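Local coordinates for protein S-adenosylmethionine:tRNA ribosyltransferase-isomerase (Thermus thermophilus, PDB 1WDI) that probably transfers and isomerises the ribose moiety of S-adenosylmethionine onto preQ1-modified tRNA, giving epoxyqueuosine in the queuosine pathway, at residues 32-38 with 315-320; 264-268 with 289-294. One frame throughout, in Å; residues are numbered along the deposited sequence.

Interaction 1: residues 32-38 with 315-320; sequences VYREGPF and FLGRER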
loop_
_atom_site.group_PDB
_atom_site.type_symbol
_atom_site.label_atom_id
_atom_site.label_comp_id
_atom_site.label_asym_id
_atom_site.label_seq_id
_atom_site.Cartn_x
_atom_site.Cartn_y
_atom_site.Cartn_z
ATOM N N VAL A 32 17.719 -0.738 11.739
ATOM C CA VAL A 32 18.991 -1.166 11.156
ATOM C C VAL A 32 19.535 -0.058 10.256
ATOM O O VAL A 32 18.771 0.663 9.618
ATOM C CB VAL A 32 18.827 -2.489 10.356
ATOM C CG1 VAL A 32 17.819 -2.305 9.244
ATOM C CG2 VAL A 32 20.176 -2.933 9.787
ATOM N N TYR A 33 20.856 0.087 10.212
ATOM C CA TYR A 33 21.472 1.139 9.408
ATOM C C TYR A 33 22.078 0.684 8.077
ATOM O O TYR A 33 22.729 -0.360 8.010
ATOM C CB TYR A 33 22.529 1.858 10.246
ATOM C CG TYR A 33 21.970 2.453 11.520
ATOM C CD1 TYR A 33 21.716 1.652 12.632
ATOM C CD2 TYR A 33 21.652 3.811 11.600
ATOM C CE1 TYR A 33 21.156 2.185 13.792
ATOM C CE2 TYR A 33 21.089 4.355 12.756
ATOM C CZ TYR A 33 20.843 3.533 13.847
ATOM O OH TYR A 33 20.265 4.052 14.986
ATOM N N ARG A 34 21.855 1.482 7.028
ATOM C CA ARG A 34 22.357 1.200 5.677
ATOM C C ARG A 34 23.869 1.329 5.610
ATOM O O ARG A 34 24.538 0.558 4.924
ATOM C CB ARG A 34 21.814 2.194 4.640
ATOM C CG ARG A 34 20.326 2.422 4.596
ATOM C CD ARG A 34 20.012 3.569 3.622
ATOM N NE ARG A 34 20.115 3.169 2.221
ATOM C CZ ARG A 34 19.995 4.009 1.193
ATOM N NH1 ARG A 34 19.779 5.299 1.412
ATOM N NH2 ARG A 34 20.064 3.556 -0.054
ATOM N N GLU A 35 24.386 2.341 6.299
ATOM C CA GLU A 35 25.813 2.637 6.315
ATOM C C GLU A 35 26.470 2.296 7.648
ATOM O O GLU A 35 25.792 2.080 8.657
ATOM C CB GLU A 35 26.022 4.123 6.018
ATOM C CG GLU A 35 25.446 4.582 4.688
ATOM C CD GLU A 35 25.249 6.085 4.635
ATOM O OE1 GLU A 35 24.395 6.601 5.393
ATOM O OE2 GLU A 35 25.947 6.754 3.841
ATOM N N GLY A 36 27.799 2.261 7.638
ATOM C CA GLY A 36 28.544 1.944 8.839
ATOM C C GLY A 36 28.443 0.468 9.175
ATOM O O GLY A 36 27.865 -0.303 8.410
ATOM N N PRO A 37 28.987 0.048 10.326
ATOM C CA PRO A 37 28.963 -1.348 10.770
ATOM C C PRO A 37 27.552 -1.895 10.944
ATOM O O PRO A 37 26.589 -1.138 11.104
ATOM C CB PRO A 37 29.698 -1.303 12.109
ATOM C CG PRO A 37 30.581 -0.107 11.989
ATOM C CD PRO A 37 29.683 0.893 11.311
ATOM N N PHE A 38 27.439 -3.218 10.912
ATOM C CA PHE A 38 26.159 -3.868 11.121
ATOM C C PHE A 38 25.760 -3.517 12.557
ATOM O O PHE A 38 26.528 -3.738 13.487
ATOM C CB PHE A 38 26.308 -5.385 11.002
ATOM C CG PHE A 38 25.026 -6.144 11.219
ATOM C CD1 PHE A 38 24.117 -6.314 10.177
ATOM C CD2 PHE A 38 24.730 -6.693 12.462
ATOM C CE1 PHE A 38 22.932 -7.023 10.369
ATOM C CE2 PHE A 38 23.548 -7.404 12.668
ATOM C CZ PHE A 38 22.645 -7.572 11.620
ATOM N N PHE A 315 17.431 -1.327 -1.072
ATOM C CA PHE A 315 17.612 -0.161 -0.218
ATOM C C PHE A 315 18.694 -0.368 0.840
ATOM O O PHE A 315 19.564 0.479 1.030
ATOM C CB PHE A 315 16.290 0.178 0.475
ATOM C CG PHE A 315 16.293 1.512 1.153
ATOM C CD1 PHE A 315 16.311 2.688 0.402
ATOM C CD2 PHE A 315 16.298 1.602 2.541
ATOM C CE1 PHE A 315 16.334 3.935 1.023
ATOM C CE2 PHE A 315 16.323 2.848 3.171
ATOM C CZ PHE A 315 16.341 4.013 2.412
ATOM N N LEU A 316 18.644 -1.508 1.516
ATOM C CA LEU A 316 19.598 -1.814 2.583
ATOM C C LEU A 316 20.834 -2.622 2.178
ATOM O O LEU A 316 21.840 -2.609 2.889
ATOM C CB LEU A 316 18.860 -2.553 3.705
ATOM C CG LEU A 316 19.653 -3.127 4.887
ATOM C CD1 LEU A 316 20.427 -2.029 5.580
ATOM C CD2 LEU A 316 18.689 -3.815 5.853
ATOM N N GLY A 317 20.760 -3.310 1.041
ATOM C CA GLY A 317 21.859 -4.156 0.599
ATOM C C GLY A 317 21.401 -5.596 0.806
ATOM O O GLY A 317 20.882 -5.934 1.874
ATOM N N ARG A 318 21.590 -6.454 -0.192
ATOM C CA ARG A 318 21.133 -7.835 -0.085
ATOM C C ARG A 318 21.699 -8.629 1.093
ATOM O O ARG A 318 20.940 -9.211 1.868
ATOM C CB ARG A 318 21.401 -8.593 -1.394
ATOM C CG ARG A 318 20.842 -10.013 -1.399
ATOM C CD ARG A 318 20.965 -10.697 -2.768
ATOM N NE ARG A 318 22.337 -10.707 -3.272
ATOM C CZ ARG A 318 22.860 -9.764 -4.054
ATOM N NH1 ARG A 318 22.125 -8.722 -4.437
ATOM N NH2 ARG A 318 24.126 -9.854 -4.448
ATOM N N GLU A 319 23.019 -8.655 1.232
ATOM C CA GLU A 319 23.646 -9.398 2.320
ATOM C C GLU A 319 23.242 -8.850 3.691
ATOM O O GLU A 319 22.872 -9.620 4.569
ATOM C CB GLU A 319 25.173 -9.383 2.154
ATOM C CG GLU A 319 25.975 -10.024 3.290
ATOM C CD GLU A 319 25.488 -11.419 3.676
ATOM O OE1 GLU A 319 24.973 -12.149 2.803
ATOM O OE2 GLU A 319 25.637 -11.794 4.863
ATOM N N ARG A 320 23.296 -7.532 3.875
ATOM C CA ARG A 320 22.912 -6.951 5.162
ATOM C C ARG A 320 21.433 -7.189 5.455
ATOM O O ARG A 320 21.037 -7.362 6.613
ATOM C CB ARG A 320 23.223 -5.444 5.211
ATOM C CG ARG A 320 22.818 -4.797 6.537
ATOM C CD ARG A 320 23.568 -3.507 6.829
ATOM N NE ARG A 320 24.994 -3.739 7.031
ATOM C CZ ARG A 320 25.874 -2.792 7.324
ATOM N NH1 ARG A 320 25.474 -1.532 7.458
ATOM N NH2 ARG A 320 27.158 -3.102 7.464
HETATM O O HOH W 1 24.296 -1.839 3.589
HETATM O O HOH W 2 20.727 1.815 -1.787
#
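Two arginines, one from each segment, do most of the polar work here: R320 donates to two main-chain carbonyls of 32-38, R34 to one of 315-320. R320 extends its side chain into the curl of 32-38: NH1 donates to Y33 O at 3.0 Å and to G36 O at 2.9 Å, while NH2 adds a second bond to G36 O at 3.0 Å. The carbonyl of G36 thus receives both terminal nitrogens, and the guanidinium fills the concave side of the turn, with Y33 O and G36 O near its plane. In the reverse direction R34 NE donates to F315 O at 3.0 Å, an acceptor at the C-terminal end of helix 307-316; R34 NH2 adds weak bonds to F315 O at 3.3 Å and to water 2 at 2.5 Å.

The turn being held is a beta hairpin connection, joining the antiparallel strands 28-32 and 40-44 at one margin of the large mixed sheet, and it meets the junction where helix 307-316 gives way to helix 318-330 at G317. At the backbone angles of G317 a CB would be jammed against L316 O, which calls for glycine at this break. The same R34 guanidinium also lies flat on the F315 ring, its CZ 3.9 Å from the ring centroid and the planes at 10°, a cation-pi stack. V32 CG1 touches L316 CD2 at 3.8 Å, and both residues also pack on I344 of the neighbouring strand 341-344. Water 1 supplies a further link, donating to R34 O at 2.8 Å and to L316 O at 2.7 Å.

Interaction 2: residues 264-268 with 289-294; sequences LESAY and YTFKVV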
loop_
_atom_site.group_PDB
_atom_site.type_symbol
_atom_site.label_atom_id
_atom_site.label_comp_id
_atom_site.label_asym_id
_atom_site.label_seq_id
_atom_site.Cartn_x
_atom_site.Cartn_y
_atom_site.Cartn_z
ATOM N N LEU A 264 6.768 7.318 -4.865
ATOM C CA LEU A 264 7.725 8.428 -4.876
ATOM C C LEU A 264 8.839 8.242 -5.911
ATOM O O LEU A 264 9.150 9.162 -6.672
ATOM C CB LEU A 264 8.347 8.625 -3.488
ATOM C CG LEU A 264 7.417 9.112 -2.367
ATOM C CD1 LEU A 264 8.188 9.183 -1.039
ATOM C CD2 LEU A 264 6.863 10.495 -2.730
ATOM N N GLU A 265 9.448 7.059 -5.944
ATOM C CA GLU A 265 10.525 6.812 -6.899
ATOM C C GLU A 265 10.028 6.849 -8.350
ATOM O O GLU A 265 10.732 7.313 -9.238
ATOM C CB GLU A 265 11.204 5.469 -6.596
ATOM C CG GLU A 265 11.961 5.418 -5.252
ATOM C CD GLU A 265 13.147 6.379 -5.176
ATOM O OE1 GLU A 265 13.838 6.565 -6.198
ATOM O OE2 GLU A 265 13.411 6.936 -4.087
ATOM N N SER A 266 8.812 6.373 -8.584
ATOM C CA SER A 266 8.243 6.382 -9.929
ATOM C C SER A 266 7.874 7.796 -10.391
ATOM O O SER A 266 7.893 8.093 -11.587
ATOM C CB SER A 266 6.996 5.503 -9.978
ATOM O OG SER A 266 6.313 5.684 -11.210
ATOM N N ALA A 267 7.549 8.661 -9.436
ATOM C CA ALA A 267 7.153 10.037 -9.731
ATOM C C ALA A 267 8.327 11.000 -9.854
ATOM O O ALA A 267 8.135 12.176 -10.147
ATOM C CB ALA A 267 6.195 10.536 -8.658
ATOM N N TYR A 268 9.538 10.507 -9.621
ATOM C CA TYR A 268 10.727 11.347 -9.709
ATOM C C TYR A 268 11.106 11.623 -11.160
ATOM O O TYR A 268 11.091 10.715 -11.990
ATOM C CB TYR A 268 11.912 10.666 -9.019
ATOM C CG TYR A 268 13.190 11.474 -9.069
ATOM C CD1 TYR A 268 13.417 12.515 -8.172
ATOM C CD2 TYR A 268 14.166 11.213 -10.039
ATOM C CE1 TYR A 268 14.586 13.281 -8.234
ATOM C CE2 TYR A 268 15.334 11.974 -10.112
ATOM C CZ TYR A 268 15.539 13.002 -9.208
ATOM O OH TYR A 268 16.701 13.741 -9.263
ATOM N N TYR A 289 19.808 -0.693 -7.384
ATOM C CA TYR A 289 18.891 0.410 -7.610
ATOM C C TYR A 289 19.285 1.595 -6.742
ATOM O O TYR A 289 19.538 1.438 -5.545
ATOM C CB TYR A 289 17.450 -0.004 -7.289
ATOM C CG TYR A 289 16.435 1.067 -7.644
ATOM C CD1 TYR A 289 15.994 1.232 -8.961
ATOM C CD2 TYR A 289 15.970 1.958 -6.680
ATOM C CE1 TYR A 289 15.118 2.264 -9.304
ATOM C CE2 TYR A 289 15.101 2.991 -7.010
ATOM C CZ TYR A 289 14.680 3.141 -8.323
ATOM O OH TYR A 289 13.840 4.181 -8.649
ATOM N N THR A 290 19.352 2.777 -7.349
ATOM C CA THR A 290 19.702 3.981 -6.612
ATOM C C THR A 290 18.423 4.762 -6.325
ATOM O O THR A 290 17.709 5.166 -7.244
ATOM C CB THR A 290 20.672 4.872 -7.413
ATOM O OG1 THR A 290 21.890 4.155 -7.653
ATOM C CG2 THR A 290 20.991 6.150 -6.635
ATOM N N PHE A 291 18.125 4.955 -5.046
ATOM C CA PHE A 291 16.927 5.688 -4.666
ATOM C C PHE A 291 17.169 7.179 -4.825
ATOM O O PHE A 291 18.182 7.702 -4.371
ATOM C CB PHE A 291 16.522 5.336 -3.228
ATOM C CG PHE A 291 16.098 3.906 -3.073
ATOM C CD1 PHE A 291 17.049 2.878 -3.076
ATOM C CD2 PHE A 291 14.748 3.570 -3.044
ATOM C CE1 PHE A 291 16.655 1.545 -3.062
ATOM C CE2 PHE A 291 14.341 2.238 -3.031
ATOM C CZ PHE A 291 15.301 1.219 -3.043
ATOM N N LYS A 292 16.236 7.848 -5.493
ATOM C CA LYS A 292 16.335 9.276 -5.752
ATOM C C LYS A 292 15.521 10.130 -4.778
ATOM O O LYS A 292 15.728 11.341 -4.683
ATOM C CB LYS A 292 15.874 9.565 -7.188
ATOM C CG LYS A 292 16.789 8.985 -8.269
ATOM C CD LYS A 292 18.140 9.683 -8.235
ATOM C CE LYS A 292 19.083 9.173 -9.307
ATOM N NZ LYS A 292 20.374 9.921 -9.258
ATOM N N VAL A 293 14.605 9.506 -4.052
ATOM C CA VAL A 293 13.762 10.245 -3.116
ATOM C C VAL A 293 13.797 9.731 -1.678
ATOM O O VAL A 293 14.000 10.501 -0.745
ATOM C CB VAL A 293 12.290 10.232 -3.582
ATOM C CG1 VAL A 293 11.431 11.106 -2.654
ATOM C CG2 VAL A 293 12.206 10.714 -5.033
ATOM N N VAL A 294 13.590 8.429 -1.509
ATOM C CA VAL A 294 13.552 7.820 -0.185
ATOM C C VAL A 294 14.896 7.786 0.541
ATOM O O VAL A 294 15.865 7.212 0.036
ATOM C CB VAL A 294 12.992 6.381 -0.279
ATOM C CG1 VAL A 294 12.881 5.760 1.115
ATOM C CG2 VAL A 294 11.631 6.409 -0.978
HETATM O O HOH W 3 13.346 7.234 -8.781
#
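The C-terminal end of helix 258-266, which follows strand 253-256, sits against the irregular loop that enters strand 296-300. These two strands are parallel neighbours in the large mixed sheet, and the connection between them also contains the two-stranded hairpin 268-269/273-274. The main bump is the E265 side chain. With chi1 and chi2 both m, it folds into the hollow formed where the loop bends at K292 to V294, and there its carboxylate faces three successive backbone amides: OE1 accepts from K292 N at 2.8 Å, and OE2 from V293 N at 2.8 Å and V294 N at 3.0 Å. The edge of the F291 ring borders the hollow on the OE2 side.

V293 is the complementary knob. Its side chain enters between L264 and Y268, bringing CG1 to 4.0 Å from L264 CB and CG2 to 3.8 Å from Y268 CD1; V253 and V274 also touch it, so the valine is buried. K292 lays its CB over the face of the Y268 ring, a CH-pi contact with CB 3.6 Å from the centroid and 8° off the ring normal, before the rest of the lysine side chain leads away. Beside the close approach of E265 and Y289, water 3 donates to E265 O and to E265 OE1, each at 2.7 Å, and accepts from Y289 OH at 3.1 Å.

The two contacts meet at F315, whose CA lies 3.5 Å from F291 CE1 and whose ring stands edge-to-face with that of F291; the centres of the two interactions are about 18 Å apart. Interaction 2 sits closer to the middle of the chain, about 16 Å from its centre against about 24 Å for interaction 1, yet both are partly buried, each mixing buried and exposed residues. Interaction 1 fastens an edge hairpin to a helix junction, interaction 2 a helix end to a loop entering a sheet strand. Their chemistry is reversed: arginines donate to backbone carbonyls in 32-38 with 315-320, whereas a buried glutamate accepts from backbone amides in 264-268 with 289-294.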